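Long-range contacts in esterase (Xanthomonas oryzae pv. oryzae, PDB 3H2G), which acts as a secreted-lipase-like esterase that degrades rice cell walls and contributes to the virulence of its bacterial producer: residues Asn11-Thr17 with Asn43-Glu48; Val66-Pro70 with Val158-Thr164; Thr229-Leu234 with Leu275-Phe279; Gln255-Trp261 with Ser292-Phe298. Numbering follows the deposited sequence.

Interaction 1 (Asn11-Thr17 with Asn43-Glu48); sequences NFLTSYT and NVRVAE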
# COMPACT_ATOMS: atom_id res chain seq x y z
N ASN A 11 -4.56 -8.44 -20.45
CA ASN A 11 -3.72 -9.49 -21.00
C ASN A 11 -3.42 -10.53 -19.93
O ASN A 11 -3.18 -10.18 -18.77
CB ASN A 11 -2.42 -8.88 -21.53
CG ASN A 11 -1.55 -9.88 -22.23
OD1 ASN A 11 -1.97 -10.54 -23.18
ND2 ASN A 11 -0.31 -10.00 -21.77
N PHE A 12 -3.44 -11.80 -20.31
CA PHE A 12 -3.13 -12.85 -19.36
C PHE A 12 -1.68 -13.26 -19.58
O PHE A 12 -1.25 -13.50 -20.70
CB PHE A 12 -4.10 -14.02 -19.56
CG PHE A 12 -5.54 -13.61 -19.40
CD1 PHE A 12 -6.26 -13.10 -20.48
CD2 PHE A 12 -6.15 -13.66 -18.15
CE1 PHE A 12 -7.56 -12.64 -20.31
CE2 PHE A 12 -7.45 -13.19 -17.97
CZ PHE A 12 -8.16 -12.68 -19.06
N LEU A 13 -0.93 -13.31 -18.48
CA LEU A 13 0.49 -13.63 -18.52
C LEU A 13 0.86 -15.09 -18.36
O LEU A 13 1.59 -15.65 -19.19
CB LEU A 13 1.24 -12.82 -17.46
CG LEU A 13 1.22 -11.30 -17.63
CD1 LEU A 13 2.01 -10.64 -16.49
CD2 LEU A 13 1.85 -10.94 -18.97
N THR A 14 0.38 -15.71 -17.30
CA THR A 14 0.69 -17.11 -17.02
C THR A 14 -0.25 -17.65 -15.95
O THR A 14 -1.12 -16.94 -15.46
CB THR A 14 2.15 -17.25 -16.51
OG1 THR A 14 2.49 -18.63 -16.34
CG2 THR A 14 2.32 -16.53 -15.18
N SER A 15 -0.08 -18.93 -15.62
CA SER A 15 -0.91 -19.57 -14.60
C SER A 15 -0.02 -20.51 -13.80
O SER A 15 0.95 -21.05 -14.32
CB SER A 15 -2.06 -20.36 -15.23
OG SER A 15 -2.92 -19.50 -15.96
N TYR A 16 -0.37 -20.71 -12.53
CA TYR A 16 0.38 -21.60 -11.66
C TYR A 16 -0.56 -22.68 -11.15
O TYR A 16 -1.69 -22.39 -10.77
CB TYR A 16 0.97 -20.83 -10.49
CG TYR A 16 1.75 -19.62 -10.94
CD1 TYR A 16 1.29 -18.33 -10.68
CD2 TYR A 16 2.92 -19.77 -11.68
CE1 TYR A 16 1.98 -17.22 -11.16
CE2 TYR A 16 3.61 -18.67 -12.16
CZ TYR A 16 3.13 -17.39 -11.90
OH TYR A 16 3.80 -16.30 -12.40
N THR A 17 -0.08 -23.92 -11.14
CA THR A 17 -0.90 -25.04 -10.68
C THR A 17 -1.02 -25.07 -9.16
O THR A 17 -0.18 -24.53 -8.44
CB THR A 17 -0.32 -26.39 -11.13
OG1 THR A 17 0.92 -26.62 -10.44
CG2 THR A 17 -0.06 -26.39 -12.63
N ASN A 43 -5.72 -23.25 -8.57
CA ASN A 43 -4.68 -22.97 -9.55
C ASN A 43 -4.84 -21.44 -9.59
O ASN A 43 -5.91 -20.93 -9.22
CB ASN A 43 -5.01 -23.53 -10.94
CG ASN A 43 -5.12 -25.05 -10.96
OD1 ASN A 43 -4.28 -25.76 -10.40
ND2 ASN A 43 -6.16 -25.55 -11.63
N VAL A 44 -3.82 -20.71 -10.02
CA VAL A 44 -3.94 -19.26 -10.07
C VAL A 44 -3.52 -18.69 -11.42
O VAL A 44 -2.43 -18.96 -11.90
CB VAL A 44 -3.08 -18.59 -8.97
CG1 VAL A 44 -3.20 -17.07 -9.07
CG2 VAL A 44 -3.53 -19.07 -7.60
N ARG A 45 -4.40 -17.89 -12.01
CA ARG A 45 -4.12 -17.26 -13.30
C ARG A 45 -3.71 -15.82 -13.05
O ARG A 45 -4.35 -15.12 -12.25
CB ARG A 45 -5.35 -17.30 -14.20
CG ARG A 45 -5.09 -16.87 -15.63
CD ARG A 45 -6.36 -16.91 -16.46
NE ARG A 45 -6.08 -16.80 -17.89
CZ ARG A 45 -7.00 -16.59 -18.82
NH1 ARG A 45 -8.28 -16.47 -18.47
NH2 ARG A 45 -6.66 -16.51 -20.10
N VAL A 46 -2.66 -15.37 -13.72
CA VAL A 46 -2.17 -14.01 -13.57
C VAL A 46 -2.53 -13.18 -14.80
O VAL A 46 -2.20 -13.53 -15.93
CB VAL A 46 -0.64 -13.97 -13.39
CG1 VAL A 46 -0.17 -12.53 -13.19
CG2 VAL A 46 -0.24 -14.84 -12.21
N ALA A 47 -3.22 -12.06 -14.56
CA ALA A 47 -3.61 -11.17 -15.64
C ALA A 47 -3.19 -9.75 -15.31
O ALA A 47 -2.96 -9.40 -14.15
CB ALA A 47 -5.13 -11.23 -15.84
N GLU A 48 -3.06 -8.93 -16.35
CA GLU A 48 -2.68 -7.54 -16.19
C GLU A 48 -3.70 -6.73 -16.98
O GLU A 48 -4.40 -7.28 -17.84
CB GLU A 48 -1.28 -7.29 -16.74
CG GLU A 48 -1.13 -7.56 -18.23
CD GLU A 48 0.31 -7.47 -18.70
OE1 GLU A 48 0.55 -7.65 -19.91
OE2 GLU A 48 1.20 -7.23 -17.86
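An edge strand can follow its neighbour closely in shape even where the register slips. At the margin of this α/β-hydrolase sheet, Asn-11–Thr-17 runs antiparallel to Asn-43–Glu-48. Phe-12 N-terminal to the slip faces Ala-47, whose small side chain leaves a hollow for the ring (Phe-12 CD2 to Ala-47 CB, 3.5 Å). The guanidinium of Arg-45 then closes over one face of that ring in a cation-pi stack, centres 3.5 Å apart and planes at 15°. Next comes a classic beta bulge: Leu-13 is an extra residue with near-helical backbone angles, so Leu-13 N and Thr-14 O both bond to Val-46, at its O (2.9 Å) and N (2.8 Å). The bump of Val-46 is met by Tyr-16, whose CE1 reaches Val-46 CG2 at 3.4 Å, while paired backbone bonds join Tyr-16 to Val-44. On the face carrying Tyr-16 and Val-46, helices 96-102 and 108-114 supply further cover; helix 141-162 approaches Phe-12 from the other side. Asn-11 ND2 donates to Glu-48 OE1 (3.1 Å), and Glu-48 OE2 forms a salt bridge with Lys-98. Buried Glu-48 is thus neutralised and held, while partly exposed Arg-45 spends its flat guanidinium on the Phe-12 ring.

Interaction 2 (Val66-Pro70 with Val158-Thr164); sequences VLLIP and VLQHLKT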
# COMPACT_ATOMS: atom_id res chain seq x y z
N VAL A 66 -2.98 -5.47 -11.52
CA VAL A 66 -2.77 -6.90 -11.57
C VAL A 66 -4.07 -7.57 -11.13
O VAL A 66 -4.79 -7.05 -10.28
CB VAL A 66 -1.61 -7.34 -10.63
CG1 VAL A 66 -1.88 -6.90 -9.19
CG2 VAL A 66 -1.43 -8.85 -10.69
N LEU A 67 -4.37 -8.71 -11.73
CA LEU A 67 -5.58 -9.46 -11.40
C LEU A 67 -5.22 -10.93 -11.27
O LEU A 67 -4.70 -11.52 -12.22
CB LEU A 67 -6.64 -9.28 -12.50
CG LEU A 67 -7.86 -10.21 -12.48
CD1 LEU A 67 -8.65 -10.00 -11.20
CD2 LEU A 67 -8.73 -9.93 -13.70
N LEU A 68 -5.47 -11.50 -10.10
CA LEU A 68 -5.19 -12.91 -9.85
C LEU A 68 -6.53 -13.63 -9.77
O LEU A 68 -7.38 -13.27 -8.97
CB LEU A 68 -4.41 -13.07 -8.55
CG LEU A 68 -3.09 -12.28 -8.47
CD1 LEU A 68 -2.41 -12.53 -7.12
CD2 LEU A 68 -2.18 -12.70 -9.61
N ILE A 69 -6.71 -14.64 -10.62
CA ILE A 69 -7.96 -15.39 -10.67
C ILE A 69 -7.78 -16.84 -10.26
O ILE A 69 -6.97 -17.56 -10.84
CB ILE A 69 -8.56 -15.36 -12.09
CG1 ILE A 69 -8.67 -13.91 -12.58
CG2 ILE A 69 -9.93 -16.03 -12.10
CD1 ILE A 69 -9.18 -13.78 -14.01
N PRO A 70 -8.54 -17.29 -9.24
CA PRO A 70 -8.44 -18.68 -8.78
C PRO A 70 -9.32 -19.58 -9.65
O PRO A 70 -10.24 -19.11 -10.32
CB PRO A 70 -8.96 -18.60 -7.35
CG PRO A 70 -10.05 -17.58 -7.48
CD PRO A 70 -9.41 -16.51 -8.35
N VAL A 158 -13.19 -7.42 -16.67
CA VAL A 158 -12.41 -8.56 -17.16
C VAL A 158 -13.07 -9.83 -16.65
O VAL A 158 -13.25 -10.80 -17.40
CB VAL A 158 -10.95 -8.51 -16.64
CG1 VAL A 158 -10.20 -9.78 -17.06
CG2 VAL A 158 -10.24 -7.28 -17.17
N LEU A 159 -13.45 -9.83 -15.38
CA LEU A 159 -14.09 -10.99 -14.76
C LEU A 159 -15.44 -11.30 -15.39
O LEU A 159 -15.80 -12.47 -15.56
CB LEU A 159 -14.23 -10.76 -13.26
CG LEU A 159 -12.88 -10.63 -12.54
CD1 LEU A 159 -13.05 -9.93 -11.20
CD2 LEU A 159 -12.27 -12.03 -12.37
N GLN A 160 -16.20 -10.26 -15.74
CA GLN A 160 -17.51 -10.45 -16.37
C GLN A 160 -17.36 -11.16 -17.71
O GLN A 160 -18.11 -12.08 -18.03
CB GLN A 160 -18.20 -9.10 -16.59
CG GLN A 160 -18.70 -8.42 -15.33
CD GLN A 160 -19.32 -7.06 -15.60
OE1 GLN A 160 -20.25 -6.93 -16.39
NE2 GLN A 160 -18.79 -6.03 -14.94
N HIS A 161 -16.39 -10.71 -18.50
CA HIS A 161 -16.15 -11.29 -19.81
C HIS A 161 -15.72 -12.76 -19.70
O HIS A 161 -16.10 -13.59 -20.52
CB HIS A 161 -15.07 -10.49 -20.55
CG HIS A 161 -14.88 -10.92 -21.97
ND1 HIS A 161 -15.92 -11.00 -22.87
CD2 HIS A 161 -13.76 -11.27 -22.66
CE1 HIS A 161 -15.46 -11.40 -24.04
NE2 HIS A 161 -14.15 -11.57 -23.94
N LEU A 162 -14.94 -13.06 -18.67
CA LEU A 162 -14.47 -14.42 -18.43
C LEU A 162 -15.56 -15.26 -17.76
O LEU A 162 -15.46 -16.48 -17.70
CB LEU A 162 -13.25 -14.41 -17.52
CG LEU A 162 -11.93 -13.91 -18.11
CD1 LEU A 162 -10.89 -13.84 -17.00
CD2 LEU A 162 -11.48 -14.84 -19.22
N LYS A 163 -16.58 -14.58 -17.26
CA LYS A 163 -17.68 -15.23 -16.56
C LYS A 163 -17.22 -15.86 -15.25
O LYS A 163 -17.77 -16.85 -14.78
CB LYS A 163 -18.36 -16.27 -17.45
CG LYS A 163 -19.11 -15.65 -18.62
CD LYS A 163 -19.85 -16.69 -19.45
CE LYS A 163 -20.62 -16.04 -20.58
NZ LYS A 163 -21.32 -17.03 -21.44
N THR A 164 -16.18 -15.27 -14.65
CA THR A 164 -15.67 -15.75 -13.37
C THR A 164 -16.77 -15.50 -12.34
O THR A 164 -17.27 -14.39 -12.22
CB THR A 164 -14.41 -14.98 -12.95
OG1 THR A 164 -13.41 -15.07 -13.98
CG2 THR A 164 -13.84 -15.55 -11.65
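The α/β-hydrolase fold, to which the secretory lipase family belongs, wraps helices around both faces of a central sheet, and this contact illustrates how one helix end is seated. Strand residues Val-66–Pro-70 present every second side chain to the last turn of helix 141-162, while Leu-68, between them, points to the other face and packs on helix 108-114. The strand and helix axes approach to 11.4 Å and make an angle of 34°, a spacing bridged wholly by side chains, for no hydrogen bond crosses it. Ile-69 gives up the largest area, 61 Å². Its m chi1 and t chi2 extend CD1 outward to meet Leu-162 CD1 at 3.4 Å and Leu-159 CD2 at 3.9 Å, and its CG2 lies 4.0 Å from Thr-164 CG2. Leu-67 follows with 53 Å²: its CD2 rests 3.7 Å from Val-158 CG1, and its CD1 is 4.3 Å from Leu-159 CD2. Leu-159 (36 Å²) therefore touches both strand residues, its CD2 lying within reach of each, although its CA-to-CB bond points sideways relative to the strand. Phe-12 of strand 7-16 also packs on Val-158 and Leu-162. The helix ends in a Schellman motif that turns Thr-164 back to the sheet: Lys-163 takes positive phi, and Thr-164 N bonds to Leu-159 O at 3.0 Å.

Interaction 3 (Thr229-Leu234 with Leu275-Phe279); sequences TFGILL and LTDMF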
# COMPACT_ATOMS: atom_id res chain seq x y z
N THR A 229 15.79 3.39 9.70
CA THR A 229 16.82 3.20 8.69
C THR A 229 16.52 3.69 7.27
O THR A 229 17.40 4.23 6.60
CB THR A 229 17.20 1.71 8.64
OG1 THR A 229 17.46 1.26 9.97
CG2 THR A 229 18.44 1.49 7.78
N PHE A 230 15.28 3.51 6.82
CA PHE A 230 14.91 3.93 5.47
C PHE A 230 14.28 5.32 5.44
O PHE A 230 13.69 5.71 4.43
CB PHE A 230 13.94 2.90 4.87
CG PHE A 230 14.32 1.47 5.16
CD1 PHE A 230 15.59 1.00 4.85
CD2 PHE A 230 13.41 0.60 5.75
CE1 PHE A 230 15.95 -0.32 5.13
CE2 PHE A 230 13.76 -0.72 6.03
CZ PHE A 230 15.03 -1.18 5.72
N GLY A 231 14.43 6.05 6.53
CA GLY A 231 13.85 7.38 6.64
C GLY A 231 14.22 8.41 5.59
O GLY A 231 13.37 9.20 5.16
N ILE A 232 15.48 8.44 5.18
CA ILE A 232 15.89 9.41 4.17
C ILE A 232 15.21 9.14 2.84
O ILE A 232 14.76 10.07 2.16
CB ILE A 232 17.42 9.42 4.00
CG1 ILE A 232 18.07 9.96 5.28
CG2 ILE A 232 17.82 10.27 2.79
CD1 ILE A 232 19.57 10.10 5.20
N LEU A 233 15.10 7.87 2.48
CA LEU A 233 14.46 7.48 1.23
C LEU A 233 12.95 7.71 1.27
O LEU A 233 12.38 8.36 0.39
CB LEU A 233 14.74 6.00 0.93
CG LEU A 233 16.20 5.62 0.65
CD1 LEU A 233 16.33 4.09 0.60
CD2 LEU A 233 16.65 6.24 -0.66
N LEU A 234 12.29 7.18 2.30
CA LEU A 234 10.84 7.33 2.44
C LEU A 234 10.44 8.79 2.69
O LEU A 234 9.44 9.26 2.15
CB LEU A 234 10.33 6.44 3.58
CG LEU A 234 10.60 4.94 3.38
CD1 LEU A 234 10.17 4.16 4.61
CD2 LEU A 234 9.85 4.46 2.15
N LEU A 275 13.84 1.19 -4.61
CA LEU A 275 14.30 1.61 -3.29
C LEU A 275 15.41 0.68 -2.81
O LEU A 275 16.34 1.11 -2.12
CB LEU A 275 13.15 1.58 -2.29
CG LEU A 275 12.11 2.69 -2.44
CD1 LEU A 275 10.96 2.45 -1.47
CD2 LEU A 275 12.76 4.04 -2.17
N THR A 276 15.31 -0.59 -3.18
CA THR A 276 16.31 -1.59 -2.81
C THR A 276 17.67 -1.18 -3.36
O THR A 276 18.68 -1.19 -2.65
CB THR A 276 15.96 -2.98 -3.38
OG1 THR A 276 14.78 -3.47 -2.74
CG2 THR A 276 17.10 -3.95 -3.16
N ASP A 277 17.69 -0.82 -4.64
CA ASP A 277 18.91 -0.40 -5.31
C ASP A 277 19.48 0.86 -4.65
O ASP A 277 20.67 0.94 -4.37
CB ASP A 277 18.63 -0.14 -6.79
CG ASP A 277 19.81 0.45 -7.53
OD1 ASP A 277 20.96 0.24 -7.09
OD2 ASP A 277 19.60 1.13 -8.56
N MET A 278 18.61 1.83 -4.39
CA MET A 278 19.05 3.07 -3.76
C MET A 278 19.67 2.83 -2.39
O MET A 278 20.69 3.42 -2.05
CB MET A 278 17.88 4.04 -3.62
CG MET A 278 17.44 4.67 -4.92
SD MET A 278 16.17 5.92 -4.62
CE MET A 278 14.79 5.23 -5.53
N PHE A 279 19.04 1.97 -1.59
CA PHE A 279 19.55 1.70 -0.26
C PHE A 279 20.85 0.90 -0.25
O PHE A 279 21.75 1.17 0.55
CB PHE A 279 18.51 0.96 0.58
CG PHE A 279 18.93 0.76 2.01
CD1 PHE A 279 19.10 1.86 2.84
CD2 PHE A 279 19.19 -0.51 2.51
CE1 PHE A 279 19.54 1.69 4.16
CE2 PHE A 279 19.62 -0.68 3.82
CZ PHE A 279 19.80 0.42 4.65
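Rotamer choice decides how two helix starts can interlock without a single hydrogen bond between them. Leu-233, the residue with the largest buried area here (89 Å²), adopts the m,t conformation and divides its methyls: CD1 reaches Phe-279 CB at 3.8 Å, while CD2 reaches Met-278 CB at 3.9 Å. Leu-275 is likewise m,t and splits its contacts, placing CD2 4.2 Å from Leu-233 CB and CD1 4.3 Å from Leu-234 CD2. These helices, 231-246 and 275-280, belong to the helical insertion between sheet strands 198-205 and 328-332, a position where α/β-hydrolases commonly carry a cap; here it is probably part of the substrate-recognition region. Phe-279 takes chi1 t, which sends its ring across to the N-terminus of the other helix. There Phe-230, at the N-cap position with chi1 at -42°, turns its edge onto the Phe-279 face in a T-shaped pair, centroids 5.2 Å apart and planes at 87°. Thr-229 adds its CG2, 3.6 Å from Phe-279 CZ, while its OG1 bonds to Glu-227. Phe-230 also makes an edge-to-face pair with Phe-375, and its side chain lies close to, but does not touch, the putative catalytic triad.

Interaction 4 (Gln255-Trp261 with Ser292-Phe298); sequences QVFQDPW and SYFQPGF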
# COMPACT_ATOMS: atom_id res chain seq x y z
N GLN A 255 15.20 24.65 -1.16
CA GLN A 255 14.58 25.26 0.01
C GLN A 255 14.50 24.23 1.14
O GLN A 255 14.50 24.58 2.32
CB GLN A 255 13.16 25.74 -0.32
CG GLN A 255 13.11 26.96 -1.23
CD GLN A 255 11.69 27.31 -1.63
OE1 GLN A 255 10.81 27.48 -0.79
NE2 GLN A 255 11.46 27.42 -2.93
N VAL A 256 14.44 22.96 0.75
CA VAL A 256 14.31 21.86 1.70
C VAL A 256 15.53 20.95 1.83
O VAL A 256 15.82 20.45 2.93
CB VAL A 256 13.08 21.00 1.34
CG1 VAL A 256 13.00 19.77 2.25
CG2 VAL A 256 11.81 21.83 1.45
N PHE A 257 16.24 20.71 0.73
CA PHE A 257 17.40 19.83 0.75
C PHE A 257 18.70 20.58 0.52
O PHE A 257 18.75 21.56 -0.23
CB PHE A 257 17.28 18.75 -0.33
CG PHE A 257 15.98 17.99 -0.32
CD1 PHE A 257 14.87 18.48 -1.00
CD2 PHE A 257 15.87 16.78 0.37
CE1 PHE A 257 13.66 17.77 -1.01
CE2 PHE A 257 14.67 16.07 0.37
CZ PHE A 257 13.56 16.57 -0.32
N GLN A 258 19.77 20.10 1.15
CA GLN A 258 21.09 20.71 0.98
C GLN A 258 21.67 20.17 -0.32
O GLN A 258 21.16 19.20 -0.88
CB GLN A 258 22.01 20.32 2.14
CG GLN A 258 21.63 20.87 3.50
CD GLN A 258 22.69 20.59 4.55
OE1 GLN A 258 23.88 20.79 4.31
NE2 GLN A 258 22.26 20.12 5.72
N ASP A 259 22.72 20.80 -0.82
CA ASP A 259 23.35 20.30 -2.04
C ASP A 259 24.23 19.13 -1.60
O ASP A 259 24.64 19.07 -0.44
CB ASP A 259 24.20 21.38 -2.72
CG ASP A 259 25.08 22.15 -1.75
OD1 ASP A 259 25.23 21.72 -0.59
OD2 ASP A 259 25.63 23.19 -2.17
N PRO A 260 24.52 18.19 -2.50
CA PRO A 260 24.10 18.11 -3.90
C PRO A 260 22.75 17.39 -4.04
O PRO A 260 22.27 17.14 -5.14
CB PRO A 260 25.22 17.31 -4.54
CG PRO A 260 25.49 16.29 -3.48
CD PRO A 260 25.48 17.11 -2.20
N TRP A 261 22.15 17.07 -2.90
CA TRP A 261 20.89 16.34 -2.86
C TRP A 261 19.70 17.05 -3.51
O TRP A 261 18.89 16.41 -4.19
CB TRP A 261 20.57 15.99 -1.41
CG TRP A 261 21.79 15.50 -0.70
CD1 TRP A 261 22.39 16.06 0.39
CD2 TRP A 261 22.59 14.37 -1.07
NE1 TRP A 261 23.53 15.36 0.71
CE2 TRP A 261 23.68 14.32 -0.16
CE3 TRP A 261 22.50 13.41 -2.08
CZ2 TRP A 261 24.67 13.33 -0.24
CZ3 TRP A 261 23.49 12.43 -2.16
CH2 TRP A 261 24.56 12.40 -1.24
N SER A 292 22.94 16.48 7.44
CA SER A 292 23.70 17.00 6.31
C SER A 292 22.86 16.87 5.04
O SER A 292 23.25 17.35 3.98
CB SER A 292 25.01 16.21 6.15
OG SER A 292 24.75 14.88 5.75
N TYR A 293 21.71 16.23 5.17
CA TYR A 293 20.81 16.01 4.04
C TYR A 293 19.76 17.11 3.89
O TYR A 293 19.67 17.77 2.85
CB TYR A 293 20.10 14.66 4.20
CG TYR A 293 19.27 14.27 3.00
CD1 TYR A 293 19.88 13.99 1.78
CD2 TYR A 293 17.88 14.17 3.10
CE1 TYR A 293 19.12 13.62 0.67
CE2 TYR A 293 17.12 13.80 1.99
CZ TYR A 293 17.75 13.53 0.78
OH TYR A 293 17.00 13.18 -0.31
N PHE A 294 18.96 17.31 4.93
CA PHE A 294 17.93 18.34 4.91
C PHE A 294 18.52 19.68 5.31
O PHE A 294 19.49 19.74 6.06
CB PHE A 294 16.81 18.00 5.89
CG PHE A 294 16.01 16.79 5.51
CD1 PHE A 294 15.22 16.80 4.36
CD2 PHE A 294 16.05 15.63 6.29
CE1 PHE A 294 14.48 15.67 4.00
CE2 PHE A 294 15.31 14.50 5.93
CZ PHE A 294 14.53 14.53 4.78
N GLN A 295 17.93 20.76 4.80
CA GLN A 295 18.36 22.10 5.17
C GLN A 295 18.09 22.18 6.67
O GLN A 295 17.04 21.73 7.14
CB GLN A 295 17.53 23.16 4.44
CG GLN A 295 17.91 23.35 2.98
CD GLN A 295 19.24 24.04 2.82
OE1 GLN A 295 19.92 24.34 3.80
NE2 GLN A 295 19.63 24.31 1.57
N PRO A 296 19.03 22.75 7.45
CA PRO A 296 18.85 22.87 8.90
C PRO A 296 17.56 23.58 9.31
O PRO A 296 16.93 23.20 10.30
CB PRO A 296 20.10 23.63 9.34
CG PRO A 296 21.13 23.15 8.34
CD PRO A 296 20.36 23.23 7.04
N GLY A 297 17.17 24.59 8.54
CA GLY A 297 15.94 25.32 8.84
C GLY A 297 14.71 24.44 8.75
O GLY A 297 13.91 24.38 9.69
N PHE A 298 14.57 23.75 7.62
CA PHE A 298 13.44 22.85 7.41
C PHE A 298 13.46 21.72 8.44
O PHE A 298 12.42 21.33 8.98
CB PHE A 298 13.51 22.25 6.00
CG PHE A 298 12.45 21.20 5.73
CD1 PHE A 298 11.13 21.56 5.48
CD2 PHE A 298 12.78 19.85 5.75
CE1 PHE A 298 10.16 20.59 5.24
CE2 PHE A 298 11.82 18.87 5.52
CZ PHE A 298 10.50 19.24 5.26
O HOH W 1 14.96 25.24 5.04
O HOH W 2 25.40 18.27 2.65
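A loop and the link between two short helices can be tied by very few backbone bonds. Gln-255–Trp-261 and Ser-292–Phe-298 meet at a single bridge between Phe-257 and Phe-294, whose CA atoms are 4.5 Å apart. It is fixed by nearly straight hydrogen bonds between the residues that flank it: Gln-295 N to Val-256 O (2.8 Å) and Gln-258 N to Tyr-293 O (2.9 Å). Beyond it, a cis peptide precedes Pro-260, and Gln-295 sits at the N-cap position of helix 296-304. A water accepts a weak hydrogen bond from Phe-298 N (3.0 Å) and donates to Gln-255 O (2.8 Å). Gln-258 reinforces the bridge with its side chain, NE2 donating to Phe-294 O at 2.8 Å. Both segments belong to the insertion of helices and loops that probably caps the α/β-hydrolase core, and inward of the bridge they build an aromatic cluster of Phe-257, Trp-261, Tyr-293 and Phe-294. Phe-257 directs its edge to the face of Tyr-293 in an offset edge-to-face pair, centroids 5.5 Å apart and planes at 74°. Trp-261 CB lies 3.5 Å from Tyr-293 CE1, and Tyr-293 OH bonds to Ser-236. Helix 231-246 backs this group: Ile-239 touches Phe-257, Phe-294 and Phe-298. Val-256 CG1 makes a CH-pi contact over the Phe-298 face, 3.6 Å from the ring centroid.

How the interactions relate
The four contacts fall into two pairs. Interactions 1 and 2, with centres 10 Å apart, share the sheet: Ala-47 N and Leu-67 O lie 2.8 Å apart in a probable hydrogen bond, and Phe-12 CZ packs on Leu-162 CD1 at 3.6 Å. Interactions 3 and 4, centres 17 Å apart, belong to the helical insertion, where their segments alternate along the chain and Ile-232 CG2 meets Tyr-293 CE2 at 3.7 Å. The pairs do not touch: interactions 2 and 4 have centres about 48 Å apart, on opposite sides of the chain's centre. Of the four, interaction 3 sits nearest the putative triad of Ser-176, His-377 and Asp-336.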